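Local coordinates for SCO family protein (Aquifex aeolicus, PDB 3ME7), which probably binds copper and takes part in electron transfer as a membrane-attached, thioredoxin-like protein of the SCO1/2 family with a redox-active disulfide, at residues F21-L26 against P135-K140; L46-L51 against K86-D91; I55-T60 against Y148-F153; T71-D76 against N122-P127; D111-R116 against V129-S134. All blocks are in the same frame, centred on the assembly; numbering follows the deposited sequence.

How the contacts relate
The five contacts are spread over one thioredoxin-like SCO domain built round a mixed sheet. Contact 1, its centre about 22 Å from that of contact 2 and 23 Å from that of contact 4, lies away from the predicted copper site, whereas contact 4 holds His-126 of that site. Along the chain, contacts 2, 4 and 5 are nested inside the loop closed by contact 1, while contact 3 crosses contacts 1 and 2. Contacts 1 and 5 meet through the neighbouring strands 129-133 and 139-144. Contact 3 touches contact 2 at helix 43-52 and contact 5 at Val-130; contacts 4 and 5 share a cluster of Phe-72, Phe-115, His-126 and Pro-127, so the site borders the buried core.

Contact 1 of 5, residues F21-L26 against P135-K140; sequences FQLKNL and PELQIK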
# COMPACT_ATOMS: atom_id res chain seq x y z
N PHE A 21 -6.40 5.96 -12.57
CA PHE A 21 -5.04 5.81 -13.09
C PHE A 21 -4.62 4.35 -13.08
O PHE A 21 -5.25 3.50 -12.43
CB PHE A 21 -4.05 6.67 -12.27
CG PHE A 21 -3.88 6.21 -10.83
CD1 PHE A 21 -4.80 6.60 -9.83
CD2 PHE A 21 -2.79 5.44 -10.45
CE1 PHE A 21 -4.64 6.18 -8.50
CE2 PHE A 21 -2.61 5.03 -9.12
CZ PHE A 21 -3.55 5.40 -8.14
N GLN A 22 -3.56 4.05 -13.82
CA GLN A 22 -3.00 2.71 -13.80
C GLN A 22 -1.79 2.68 -12.90
O GLN A 22 -1.08 3.68 -12.74
CB GLN A 22 -2.65 2.23 -15.21
CG GLN A 22 -3.91 1.84 -15.97
CD GLN A 22 -3.62 1.47 -17.39
OE1 GLN A 22 -3.17 2.31 -18.17
NE2 GLN A 22 -3.87 0.21 -17.74
N LEU A 23 -1.56 1.54 -12.26
CA LEU A 23 -0.45 1.44 -11.34
C LEU A 23 0.88 1.87 -12.00
O LEU A 23 1.71 2.53 -11.35
CB LEU A 23 -0.35 0.03 -10.76
CG LEU A 23 0.76 -0.14 -9.73
CD1 LEU A 23 0.57 0.86 -8.57
CD2 LEU A 23 0.72 -1.56 -9.23
N LYS A 24 1.06 1.55 -13.27
CA LYS A 24 2.26 1.95 -14.02
C LYS A 24 2.49 3.47 -14.01
O LYS A 24 3.62 3.94 -14.20
CB LYS A 24 2.19 1.44 -15.46
CG LYS A 24 1.15 2.14 -16.33
CD LYS A 24 1.26 1.71 -17.78
CE LYS A 24 0.86 0.26 -17.96
NZ LYS A 24 1.08 -0.20 -19.37
N ASN A 25 1.43 4.24 -13.81
CA ASN A 25 1.54 5.71 -13.82
C ASN A 25 2.33 6.24 -12.62
O ASN A 25 2.75 7.40 -12.61
CB ASN A 25 0.16 6.37 -13.85
CG ASN A 25 -0.66 6.00 -15.09
OD1 ASN A 25 -1.89 5.98 -15.04
ND2 ASN A 25 0.02 5.71 -16.20
N LEU A 26 2.51 5.38 -11.63
CA LEU A 26 3.27 5.73 -10.42
C LEU A 26 4.71 5.28 -10.49
O LEU A 26 5.46 5.50 -9.53
CB LEU A 26 2.64 5.10 -9.17
CG LEU A 26 1.18 5.44 -8.80
CD1 LEU A 26 0.76 4.67 -7.56
CD2 LEU A 26 0.98 6.92 -8.58
N PRO A 135 10.73 1.50 -8.04
CA PRO A 135 10.12 2.40 -9.02
C PRO A 135 9.61 1.72 -10.29
O PRO A 135 8.91 2.37 -11.07
CB PRO A 135 11.25 3.38 -9.37
CG PRO A 135 12.09 3.39 -8.14
CD PRO A 135 12.08 1.98 -7.65
N GLU A 136 9.98 0.45 -10.50
CA GLU A 136 9.51 -0.35 -11.63
C GLU A 136 8.40 -1.32 -11.24
O GLU A 136 8.06 -2.20 -12.03
CB GLU A 136 10.66 -1.15 -12.26
CG GLU A 136 11.81 -0.32 -12.77
CD GLU A 136 11.39 0.66 -13.85
OE1 GLU A 136 10.55 0.31 -14.71
OE2 GLU A 136 11.94 1.79 -13.85
N LEU A 137 7.86 -1.16 -10.04
CA LEU A 137 6.77 -2.03 -9.50
C LEU A 137 7.20 -3.42 -9.04
O LEU A 137 6.36 -4.30 -8.85
CB LEU A 137 5.58 -2.15 -10.46
CG LEU A 137 5.04 -0.85 -11.08
CD1 LEU A 137 3.83 -1.22 -11.94
CD2 LEU A 137 4.64 0.15 -9.99
N GLN A 138 8.50 -3.63 -8.84
CA GLN A 138 8.97 -4.90 -8.33
C GLN A 138 8.83 -4.94 -6.82
O GLN A 138 9.19 -3.98 -6.13
CB GLN A 138 10.43 -5.11 -8.71
CG GLN A 138 10.93 -6.51 -8.42
CD GLN A 138 12.32 -6.76 -8.99
OE1 GLN A 138 13.10 -5.83 -9.18
NE2 GLN A 138 12.63 -8.01 -9.23
N ILE A 139 8.32 -6.05 -6.29
CA ILE A 139 8.16 -6.19 -4.84
C ILE A 139 9.55 -6.36 -4.22
O ILE A 139 10.25 -7.33 -4.52
CB ILE A 139 7.25 -7.39 -4.49
CG1 ILE A 139 5.84 -7.14 -5.02
CG2 ILE A 139 7.26 -7.63 -2.97
CD1 ILE A 139 4.99 -8.42 -5.15
N LYS A 140 9.93 -5.42 -3.36
CA LYS A 140 11.27 -5.42 -2.79
C LYS A 140 11.30 -5.75 -1.30
O LYS A 140 12.33 -6.17 -0.78
CB LYS A 140 11.99 -4.11 -3.09
CG LYS A 140 12.42 -3.96 -4.57
CD LYS A 140 13.51 -4.99 -4.97
CE LYS A 140 13.92 -4.85 -6.41
NZ LYS A 140 14.74 -6.02 -6.91
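Leu-137 reaches across to Leu-23 and Lys-24, and nearly everything this contact has depends on its two methyl groups. From CB, which points toward the 21-26 segment, the side chain runs to CG, set anti to the carbonyl carbon (chi1 -48°), and there it forks. CD1 lies 3.9 Å from Leu-23 CG and also comes up to the backbone of the next residue, 4.1 Å from Lys-24 CA. The other branch, CD2, is likewise 3.9 Å from Leu-23 CG and rests 4.0 Å from Leu-23 O. The leucine fork therefore straddles the branch point of Leu-23, the two side chains lying alongside and pointing opposite ways. Lys-24 contributes its backbone here. The contact joins the 3-10 turn after strand 20-22 to the turn before strand 139-144, the two outermost strands of the mixed sheet; Leu-137 also touches Lys-27 and Ile-31. Cut back to an alanine, Leu-137 would probably leave Leu-23 CG without either methyl partner and open a gap beside the 3-10 turn. With aliphatic carbon supplying the side-chain contacts, the pairing rests on shape and burial rather than on directed bonds.

Contact 2 of 5, residues L46-L51 against K86-D91; sequences LITKSL and KEYGID
Thr-48 and Tyr-88 stand roughly perpendicular where helix 43-52 of the thioredoxin-like fold packs against the end of helix 78-87, which closes in a Schellman motif with Gly-89, of positive phi, as its C-prime residue. The threonine comes over one face of the tyrosine ring. Thr-48 CG2 makes a CH-pi contact, 3.9 Å from the centroid of the Tyr-88 ring and 22° off the normal, displaced toward the rim on the CG and CD1 side. With chi1 at -55°, CG2 stands anti to the backbone N and is turned to the ring, while OG1 hydrogen-bonds to Cys-44 O in its own helix. The opposite ring face carries CG of the preceding residue, Glu-87, so the ring is sandwiched between two aliphatic carbons. Lys-49 also runs athwart the tyrosine, but its CG arrives at the ring edge, near the plane, 4.2 Å from Tyr-88 CE1, with the chain extended beyond it. Cys-44, joined to Cys-40 in the redox-active disulfide and a predicted copper ligand, has its side chain about 5 Å from that of Thr-48. Ile-90, just past the Schellman glycine, adds a further apolar touch: its CD1 lies 4.2 Å from Thr-48 CG2.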
# COMPACT_ATOMS: atom_id res chain seq x y z
N LEU A 46 -4.95 0.41 13.41
CA LEU A 46 -3.60 0.27 13.98
C LEU A 46 -2.53 0.44 12.89
O LEU A 46 -1.57 1.19 13.07
CB LEU A 46 -3.45 -1.06 14.72
CG LEU A 46 -4.48 -1.32 15.83
CD1 LEU A 46 -4.14 -2.61 16.57
CD2 LEU A 46 -4.52 -0.14 16.80
N ILE A 47 -2.72 -0.23 11.77
CA ILE A 47 -1.79 -0.15 10.64
C ILE A 47 -1.66 1.29 10.15
O ILE A 47 -0.55 1.81 10.00
CB ILE A 47 -2.24 -1.05 9.47
CG1 ILE A 47 -2.13 -2.53 9.88
CG2 ILE A 47 -1.40 -0.74 8.21
CD1 ILE A 47 -2.88 -3.50 8.96
N THR A 48 -2.80 1.95 9.93
CA THR A 48 -2.79 3.29 9.35
C THR A 48 -2.20 4.29 10.34
O THR A 48 -1.39 5.13 9.96
CB THR A 48 -4.18 3.69 8.85
OG1 THR A 48 -4.65 2.68 7.94
CG2 THR A 48 -4.13 5.01 8.13
N LYS A 49 -2.59 4.19 11.61
CA LYS A 49 -2.03 5.06 12.65
C LYS A 49 -0.53 4.83 12.79
O LYS A 49 0.23 5.79 12.98
CB LYS A 49 -2.72 4.81 14.00
CG LYS A 49 -4.15 5.32 14.04
CD LYS A 49 -4.84 4.86 15.32
CE LYS A 49 -6.26 5.39 15.36
NZ LYS A 49 -6.84 5.18 16.69
N SER A 50 -0.10 3.58 12.70
CA SER A 50 1.33 3.27 12.75
C SER A 50 2.10 3.88 11.56
O SER A 50 3.17 4.46 11.75
CB SER A 50 1.57 1.77 12.86
OG SER A 50 2.93 1.52 13.17
N LEU A 51 1.55 3.76 10.36
CA LEU A 51 2.10 4.43 9.17
C LEU A 51 2.15 5.93 9.32
O LEU A 51 3.14 6.56 8.94
CB LEU A 51 1.26 4.09 7.94
CG LEU A 51 1.54 2.71 7.38
CD1 LEU A 51 0.61 2.49 6.19
CD2 LEU A 51 3.01 2.55 6.94
N LYS A 86 -10.37 11.15 4.89
CA LYS A 86 -10.64 12.26 5.80
C LYS A 86 -10.45 11.83 7.24
O LYS A 86 -9.92 12.59 8.06
CB LYS A 86 -12.06 12.79 5.59
CG LYS A 86 -12.23 13.64 4.34
CD LYS A 86 -13.54 14.43 4.39
CE LYS A 86 -13.65 15.40 3.23
NZ LYS A 86 -14.60 16.50 3.56
N GLU A 87 -10.86 10.59 7.54
CA GLU A 87 -10.75 10.04 8.89
C GLU A 87 -9.33 10.12 9.42
O GLU A 87 -9.10 10.50 10.58
CB GLU A 87 -11.23 8.59 8.91
CG GLU A 87 -11.19 7.94 10.28
CD GLU A 87 -11.92 6.63 10.32
OE1 GLU A 87 -12.89 6.46 9.53
OE2 GLU A 87 -11.54 5.78 11.15
N TYR A 88 -8.36 9.79 8.57
CA TYR A 88 -6.98 9.69 9.01
C TYR A 88 -6.15 10.90 8.61
O TYR A 88 -4.94 10.92 8.84
CB TYR A 88 -6.35 8.37 8.52
CG TYR A 88 -6.95 7.15 9.18
CD1 TYR A 88 -6.50 6.71 10.43
CD2 TYR A 88 -7.99 6.44 8.58
CE1 TYR A 88 -7.05 5.59 11.05
CE2 TYR A 88 -8.56 5.33 9.19
CZ TYR A 88 -8.08 4.91 10.42
OH TYR A 88 -8.63 3.80 11.01
N GLY A 89 -6.80 11.92 8.05
CA GLY A 89 -6.12 13.16 7.68
C GLY A 89 -5.10 12.99 6.57
O GLY A 89 -4.13 13.75 6.46
N ILE A 90 -5.33 11.97 5.75
CA ILE A 90 -4.43 11.66 4.63
C ILE A 90 -4.59 12.72 3.52
O ILE A 90 -5.70 13.09 3.18
CB ILE A 90 -4.69 10.20 4.14
CG1 ILE A 90 -4.19 9.20 5.19
CG2 ILE A 90 -4.04 9.92 2.77
CD1 ILE A 90 -4.75 7.79 5.04
N ASP A 91 -3.47 13.20 2.98
CA ASP A 91 -3.50 14.34 2.05
C ASP A 91 -4.23 14.01 0.75
O ASP A 91 -4.91 14.85 0.17
CB ASP A 91 -2.09 14.87 1.76
CG ASP A 91 -1.37 14.07 0.69
OD1 ASP A 91 -1.33 14.52 -0.46
OD2 ASP A 91 -0.89 12.97 0.96

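Contact 3 of 5, residues I55-T60 against Y148-F153; sequences IPKLGT and YNYLEF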
# COMPACT_ATOMS: atom_id res chain seq x y z
N ILE A 55 5.89 7.32 8.47
CA ILE A 55 6.08 7.96 7.16
C ILE A 55 6.82 9.32 7.24
O ILE A 55 7.74 9.54 6.46
CB ILE A 55 4.74 8.06 6.36
CG1 ILE A 55 4.26 6.66 5.93
CG2 ILE A 55 4.85 9.02 5.17
CD1 ILE A 55 5.19 5.90 4.99
N PRO A 56 6.41 10.23 8.16
CA PRO A 56 7.09 11.53 8.22
C PRO A 56 8.58 11.45 8.51
O PRO A 56 9.31 12.39 8.21
CB PRO A 56 6.38 12.24 9.38
CG PRO A 56 5.00 11.67 9.35
CD PRO A 56 5.21 10.21 9.02
N LYS A 57 9.04 10.36 9.12
CA LYS A 57 10.47 10.20 9.37
C LYS A 57 11.26 9.93 8.09
O LYS A 57 12.47 10.15 8.04
CB LYS A 57 10.72 9.03 10.32
CG LYS A 57 10.09 9.19 11.69
CD LYS A 57 10.23 7.91 12.49
CE LYS A 57 9.48 8.03 13.81
NZ LYS A 57 10.40 8.58 14.85
N LEU A 58 10.58 9.39 7.08
CA LEU A 58 11.22 8.75 5.93
C LEU A 58 11.41 9.69 4.75
O LEU A 58 12.31 9.47 3.93
CB LEU A 58 10.39 7.53 5.48
CG LEU A 58 10.20 6.46 6.54
CD1 LEU A 58 9.15 5.46 6.01
CD2 LEU A 58 11.50 5.74 6.91
N GLY A 59 10.54 10.67 4.64
CA GLY A 59 10.53 11.57 3.50
C GLY A 59 9.14 12.10 3.23
O GLY A 59 8.23 11.95 4.05
N THR A 60 8.99 12.70 2.06
CA THR A 60 7.77 13.39 1.68
C THR A 60 6.98 12.57 0.66
O THR A 60 7.46 12.35 -0.47
CB THR A 60 8.10 14.75 1.07
OG1 THR A 60 8.87 15.49 2.02
CG2 THR A 60 6.83 15.52 0.74
N TYR A 148 5.19 -0.72 13.77
CA TYR A 148 6.31 -0.51 12.84
C TYR A 148 7.48 0.20 13.49
O TYR A 148 7.31 1.09 14.34
CB TYR A 148 5.86 0.24 11.58
CG TYR A 148 4.69 -0.41 10.87
CD1 TYR A 148 4.68 -1.79 10.65
CD2 TYR A 148 3.61 0.33 10.41
CE1 TYR A 148 3.62 -2.40 10.02
CE2 TYR A 148 2.53 -0.28 9.78
CZ TYR A 148 2.55 -1.64 9.57
OH TYR A 148 1.49 -2.25 8.96
N ASN A 149 8.69 -0.22 13.11
CA ASN A 149 9.88 0.51 13.51
C ASN A 149 10.50 1.23 12.32
O ASN A 149 10.32 0.86 11.16
CB ASN A 149 10.88 -0.35 14.29
CG ASN A 149 11.47 -1.47 13.46
OD1 ASN A 149 12.37 -1.26 12.65
ND2 ASN A 149 11.01 -2.69 13.71
N TYR A 150 11.21 2.30 12.63
CA TYR A 150 11.84 3.14 11.64
C TYR A 150 12.85 2.39 10.78
O TYR A 150 12.83 2.50 9.55
CB TYR A 150 12.51 4.31 12.37
CG TYR A 150 13.41 5.18 11.51
CD1 TYR A 150 12.87 6.07 10.58
CD2 TYR A 150 14.79 5.10 11.65
CE1 TYR A 150 13.70 6.87 9.80
CE2 TYR A 150 15.63 5.89 10.88
CZ TYR A 150 15.09 6.77 9.96
OH TYR A 150 15.91 7.56 9.19
N LEU A 151 13.72 1.61 11.43
CA LEU A 151 14.80 0.96 10.70
C LEU A 151 14.27 0.05 9.59
O LEU A 151 14.79 0.07 8.48
CB LEU A 151 15.75 0.19 11.62
CG LEU A 151 17.03 -0.30 10.93
CD1 LEU A 151 17.78 0.88 10.31
CD2 LEU A 151 17.93 -1.05 11.90
N GLU A 152 13.23 -0.71 9.90
CA GLU A 152 12.68 -1.64 8.89
C GLU A 152 12.18 -0.90 7.63
O GLU A 152 12.31 -1.42 6.52
CB GLU A 152 11.63 -2.61 9.46
CG GLU A 152 10.34 -1.99 9.98
CD GLU A 152 9.45 -3.01 10.70
OE1 GLU A 152 8.57 -2.56 11.48
OE2 GLU A 152 9.62 -4.23 10.48
N PHE A 153 11.61 0.29 7.81
CA PHE A 153 11.16 1.11 6.68
C PHE A 153 12.32 1.72 5.90
O PHE A 153 12.31 1.70 4.67
CB PHE A 153 10.16 2.19 7.11
CG PHE A 153 8.77 1.67 7.20
CD1 PHE A 153 8.34 0.96 8.32
CD2 PHE A 153 7.90 1.85 6.14
CE1 PHE A 153 7.04 0.46 8.37
CE2 PHE A 153 6.58 1.34 6.19
CZ PHE A 153 6.18 0.65 7.30
O HOH W 1 14.69 8.66 7.02
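Chi1 of Leu-58 (-59°) puts CG anti to the carbonyl carbon, and chi1 of Tyr-150 (171°) sets its ring anti to the backbone N; together these torsions bring Leu-58 CD2 to 3.8 Å from Tyr-150 CE1. The other methyl, Leu-58 CD1, reaches Phe-153 CB at 3.6 Å, the leucine lying across the phenylalanine. Lys-57 meets the tyrosine through its aliphatic part, CB being 3.7 Å from Tyr-150 CD1. The second segment is the start of helix 150-160, held by a capping box: Glu-152 N donates to Asn-149 OD1 and Asn-149 N to Glu-152 OE1. A serine in place of Leu-58 would probably leave Phe-153 CB and Tyr-150 CE1 without their methyl partners and open a gap between the two segments. One water bridges the two segments, donating to Lys-57 O at 2.9 Å and lying in the plane of the Tyr-150 ring, 2.7 Å from its OH. Phe-153 also packs on Leu-51 of helix 43-52.

Contact 4 of 5, residues T71-D76 against N122-P127; sequences TFDPKD and NDFIHP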
# COMPACT_ATOMS: atom_id res chain seq x y z
N THR A 71 -8.13 -0.25 -0.51
CA THR A 71 -9.11 -1.17 0.07
C THR A 71 -9.25 -2.50 -0.69
O THR A 71 -9.32 -2.53 -1.91
CB THR A 71 -10.49 -0.53 0.29
OG1 THR A 71 -11.38 -1.56 0.76
CG2 THR A 71 -11.03 0.04 -1.02
N PHE A 72 -9.25 -3.58 0.07
CA PHE A 72 -9.48 -4.91 -0.50
C PHE A 72 -10.90 -5.42 -0.39
O PHE A 72 -11.19 -6.56 -0.82
CB PHE A 72 -8.48 -5.94 0.01
CG PHE A 72 -8.54 -6.19 1.49
CD1 PHE A 72 -9.49 -7.06 2.04
CD2 PHE A 72 -7.60 -5.60 2.33
CE1 PHE A 72 -9.52 -7.32 3.45
CE2 PHE A 72 -7.61 -5.84 3.70
CZ PHE A 72 -8.56 -6.68 4.27
N ASP A 73 -11.78 -4.58 0.14
CA ASP A 73 -13.19 -4.93 0.19
C ASP A 73 -13.85 -4.48 -1.11
O ASP A 73 -14.00 -3.29 -1.33
CB ASP A 73 -13.86 -4.27 1.39
CG ASP A 73 -15.30 -4.72 1.58
OD1 ASP A 73 -15.88 -5.32 0.66
OD2 ASP A 73 -15.85 -4.47 2.68
N PRO A 74 -14.26 -5.44 -1.97
CA PRO A 74 -14.81 -5.03 -3.27
C PRO A 74 -16.15 -4.31 -3.20
O PRO A 74 -16.60 -3.80 -4.23
CB PRO A 74 -14.93 -6.34 -4.05
CG PRO A 74 -14.97 -7.38 -3.06
CD PRO A 74 -14.24 -6.91 -1.83
N LYS A 75 -16.75 -4.25 -2.02
CA LYS A 75 -17.99 -3.50 -1.82
C LYS A 75 -17.72 -2.02 -1.53
O LYS A 75 -18.63 -1.19 -1.58
CB LYS A 75 -18.84 -4.14 -0.71
CG LYS A 75 -19.30 -5.57 -1.03
CD LYS A 75 -20.44 -6.05 -0.13
CE LYS A 75 -21.73 -5.25 -0.34
NZ LYS A 75 -22.36 -5.51 -1.67
N ASP A 76 -16.46 -1.68 -1.26
CA ASP A 76 -16.11 -0.30 -0.94
C ASP A 76 -16.24 0.59 -2.19
O ASP A 76 -15.79 0.21 -3.29
CB ASP A 76 -14.69 -0.20 -0.35
CG ASP A 76 -14.65 -0.42 1.16
OD1 ASP A 76 -15.71 -0.52 1.81
OD2 ASP A 76 -13.53 -0.49 1.71
N ASN A 122 -19.08 -10.46 10.27
CA ASN A 122 -19.29 -9.29 9.42
C ASN A 122 -18.00 -8.59 9.01
O ASN A 122 -18.01 -7.58 8.29
CB ASN A 122 -20.24 -8.31 10.10
CG ASN A 122 -21.22 -7.71 9.13
OD1 ASN A 122 -22.38 -8.13 9.07
ND2 ASN A 122 -20.77 -6.74 8.33
N ASP A 123 -16.88 -9.14 9.46
CA ASP A 123 -15.57 -8.59 9.13
C ASP A 123 -14.73 -9.61 8.39
O ASP A 123 -15.22 -10.69 8.03
CB ASP A 123 -14.86 -8.10 10.39
CG ASP A 123 -15.44 -6.80 10.90
OD1 ASP A 123 -15.19 -5.74 10.28
OD2 ASP A 123 -16.15 -6.85 11.92
N PHE A 124 -13.48 -9.26 8.15
CA PHE A 124 -12.56 -10.12 7.46
C PHE A 124 -11.41 -10.52 8.37
O PHE A 124 -11.01 -9.75 9.24
CB PHE A 124 -11.99 -9.40 6.24
CG PHE A 124 -13.01 -9.14 5.16
CD1 PHE A 124 -13.73 -10.19 4.58
CD2 PHE A 124 -13.22 -7.85 4.69
CE1 PHE A 124 -14.66 -9.95 3.56
CE2 PHE A 124 -14.14 -7.60 3.68
CZ PHE A 124 -14.86 -8.65 3.11
N ILE A 125 -10.89 -11.73 8.17
CA ILE A 125 -9.62 -12.17 8.74
C ILE A 125 -8.60 -12.00 7.61
O ILE A 125 -8.86 -12.41 6.48
CB ILE A 125 -9.70 -13.65 9.18
CG1 ILE A 125 -10.52 -13.77 10.46
CG2 ILE A 125 -8.30 -14.26 9.41
CD1 ILE A 125 -10.91 -15.19 10.80
N HIS A 126 -7.47 -11.36 7.91
CA HIS A 126 -6.51 -10.98 6.88
C HIS A 126 -5.14 -10.73 7.53
O HIS A 126 -5.06 -10.49 8.74
CB HIS A 126 -6.98 -9.70 6.14
CG HIS A 126 -7.08 -8.51 7.04
ND1 HIS A 126 -6.03 -7.64 7.22
CD2 HIS A 126 -8.09 -8.06 7.83
CE1 HIS A 126 -6.39 -6.70 8.08
NE2 HIS A 126 -7.63 -6.94 8.47
N PRO A 127 -4.06 -10.83 6.73
CA PRO A 127 -2.75 -10.41 7.24
C PRO A 127 -2.61 -8.91 7.42
O PRO A 127 -3.29 -8.10 6.75
CB PRO A 127 -1.76 -10.91 6.18
CG PRO A 127 -2.55 -11.12 4.96
CD PRO A 127 -3.99 -11.33 5.34
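Phe-72 and Asp-73 lie on a loop with a type I turn, Asp-73 to Asp-76, and face Phe-124 in strand 123-125 and His-126 just after it. Asp-73 OD1 accepts from Lys-75 N in an Asx turn, and Thr-71 OG1 accepts from Asp-73 N in an ST turn while donating to Asp-76 OD2. Phe-72 CZ, brought there by a CG placed between backbone N and carbonyl carbon (chi1 62°), lies over one face of the His-126 ring, 3.6 Å from His-126 CG; the ring planes stand at 57°, an oblique pair. Phe-72 CE1 is 3.9 Å from Phe-124 CD2. The carboxylate of Asp-73 comes to the edge of the Phe-124 ring, its OD2 3.7 Å from CE2, planes 85° apart. His-126 ND1 donates to Pro-127 O at 2.8 Å, which probably helps hold the ring of this predicted copper ligand; Cys-40 and Cys-44 lie nearby. Phe-72 meets Tyr-37, Phe-115 and Phe-117, and touches Leu-110 of helix 103-112, while Ile-125 pairs with Met-118 of strand 118-120.

Contact 5 of 5, residues D111-R116 against V129-S134; sequences DAIDFR and VVVVLS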
# COMPACT_ATOMS: atom_id res chain seq x y z
N ASP A 111 -3.23 -11.00 -5.64
CA ASP A 111 -2.48 -12.17 -6.10
C ASP A 111 -0.98 -11.86 -6.15
O ASP A 111 -0.16 -12.68 -5.71
CB ASP A 111 -2.99 -12.65 -7.46
CG ASP A 111 -2.31 -13.91 -7.90
OD1 ASP A 111 -2.49 -14.94 -7.22
OD2 ASP A 111 -1.58 -13.88 -8.90
N ALA A 112 -0.63 -10.68 -6.66
CA ALA A 112 0.78 -10.34 -6.81
C ALA A 112 1.48 -10.30 -5.44
O ALA A 112 2.64 -10.72 -5.32
CB ALA A 112 0.94 -9.02 -7.53
N ILE A 113 0.77 -9.81 -4.42
CA ILE A 113 1.38 -9.63 -3.10
C ILE A 113 1.08 -10.76 -2.13
O ILE A 113 1.28 -10.62 -0.91
CB ILE A 113 1.04 -8.23 -2.47
CG1 ILE A 113 -0.48 -8.06 -2.26
CG2 ILE A 113 1.61 -7.08 -3.33
CD1 ILE A 113 -0.85 -6.89 -1.32
N ASP A 114 0.55 -11.87 -2.66
CA ASP A 114 0.26 -13.09 -1.88
C ASP A 114 -0.65 -12.81 -0.69
O ASP A 114 -0.46 -13.36 0.41
CB ASP A 114 1.53 -13.78 -1.39
CG ASP A 114 2.40 -14.29 -2.53
OD1 ASP A 114 1.87 -14.60 -3.61
OD2 ASP A 114 3.63 -14.36 -2.32
N PHE A 115 -1.64 -11.97 -0.92
CA PHE A 115 -2.54 -11.53 0.12
C PHE A 115 -3.88 -12.26 -0.05
O PHE A 115 -4.44 -12.25 -1.14
CB PHE A 115 -2.73 -10.01 -0.01
CG PHE A 115 -3.53 -9.38 1.09
CD1 PHE A 115 -4.92 -9.42 1.08
CD2 PHE A 115 -2.89 -8.72 2.14
CE1 PHE A 115 -5.67 -8.80 2.11
CE2 PHE A 115 -3.62 -8.13 3.18
CZ PHE A 115 -4.99 -8.15 3.15
N ARG A 116 -4.37 -12.89 1.01
CA ARG A 116 -5.70 -13.50 0.96
C ARG A 116 -6.48 -13.19 2.23
O ARG A 116 -5.92 -13.13 3.34
CB ARG A 116 -5.68 -14.99 0.63
CG ARG A 116 -5.21 -15.92 1.74
CD ARG A 116 -5.14 -17.38 1.26
NE ARG A 116 -4.03 -17.57 0.31
CZ ARG A 116 -2.74 -17.65 0.65
NH1 ARG A 116 -1.82 -17.81 -0.31
NH2 ARG A 116 -2.36 -17.55 1.91
N VAL A 129 -0.02 -6.25 6.63
CA VAL A 129 1.16 -6.15 5.80
C VAL A 129 1.26 -4.79 5.11
O VAL A 129 0.25 -4.20 4.74
CB VAL A 129 1.22 -7.30 4.75
CG1 VAL A 129 0.08 -7.17 3.74
CG2 VAL A 129 2.59 -7.31 4.05
N VAL A 130 2.50 -4.31 4.96
CA VAL A 130 2.79 -3.19 4.10
C VAL A 130 3.81 -3.70 3.09
O VAL A 130 4.72 -4.45 3.45
CB VAL A 130 3.34 -1.99 4.93
CG1 VAL A 130 3.93 -0.90 4.04
CG2 VAL A 130 2.22 -1.41 5.77
N VAL A 131 3.63 -3.35 1.82
CA VAL A 131 4.47 -3.88 0.76
C VAL A 131 5.24 -2.71 0.17
O VAL A 131 4.68 -1.63 -0.05
CB VAL A 131 3.65 -4.58 -0.35
CG1 VAL A 131 4.60 -5.30 -1.34
CG2 VAL A 131 2.66 -5.60 0.22
N VAL A 132 6.53 -2.92 -0.09
CA VAL A 132 7.35 -1.86 -0.66
C VAL A 132 7.83 -2.26 -2.04
O VAL A 132 8.47 -3.29 -2.20
CB VAL A 132 8.54 -1.48 0.26
CG1 VAL A 132 9.24 -0.24 -0.33
CG2 VAL A 132 8.03 -1.14 1.66
N LEU A 133 7.47 -1.45 -3.04
CA LEU A 133 7.85 -1.69 -4.43
C LEU A 133 8.95 -0.76 -4.92
O LEU A 133 9.06 0.40 -4.49
CB LEU A 133 6.65 -1.50 -5.35
CG LEU A 133 5.29 -2.05 -4.92
CD1 LEU A 133 4.24 -1.69 -5.98
CD2 LEU A 133 5.39 -3.54 -4.76
N SER A 134 9.73 -1.27 -5.87
CA SER A 134 10.72 -0.47 -6.55
C SER A 134 10.01 0.51 -7.49
O SER A 134 8.80 0.36 -7.73
CB SER A 134 11.62 -1.38 -7.37
OG SER A 134 10.95 -1.80 -8.56
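Ile-113 and Val-131, with Phe-115 and Val-129, form two apolar pairs between the residues just after helix 103-112 and strand 129-133. In the aliphatic pair, Ile-113 CG2 sits 4.0 Å from Val-131 CG2 and about as far from its CG1, so one methyl faces both branches of the valine; Ile-113 CD1 comes in beside them, 4.0 Å from Val-131 CG2. The isoleucine carries CG1 between the backbone N and the carbonyl carbon (chi1 62°), which leaves CG2 beside the backbone N. Where a methyl meets an aromatic edge, Val-129 CG1 lies in the plane of the Phe-115 ring, 3.7 Å from its CD2 and 3.9 Å from its CE2. Val-129 and Val-131 alternate with Val-130, whose side chain turns to the other side of the strand and touches Phe-153 of helix 150-160. Backbone bonds set the chain that offers Ile-113 and Phe-115: the helix ends in a Schellman motif with Asp-114, of positive phi, at C-prime. All four touching residues are buried. The strand belongs to the mixed sheet of the thioredoxin-like domain, which carries helix 103-112 on one face and helix 150-160 on the other, and Phe-115 leads from this core to His-126, a predicted copper ligand.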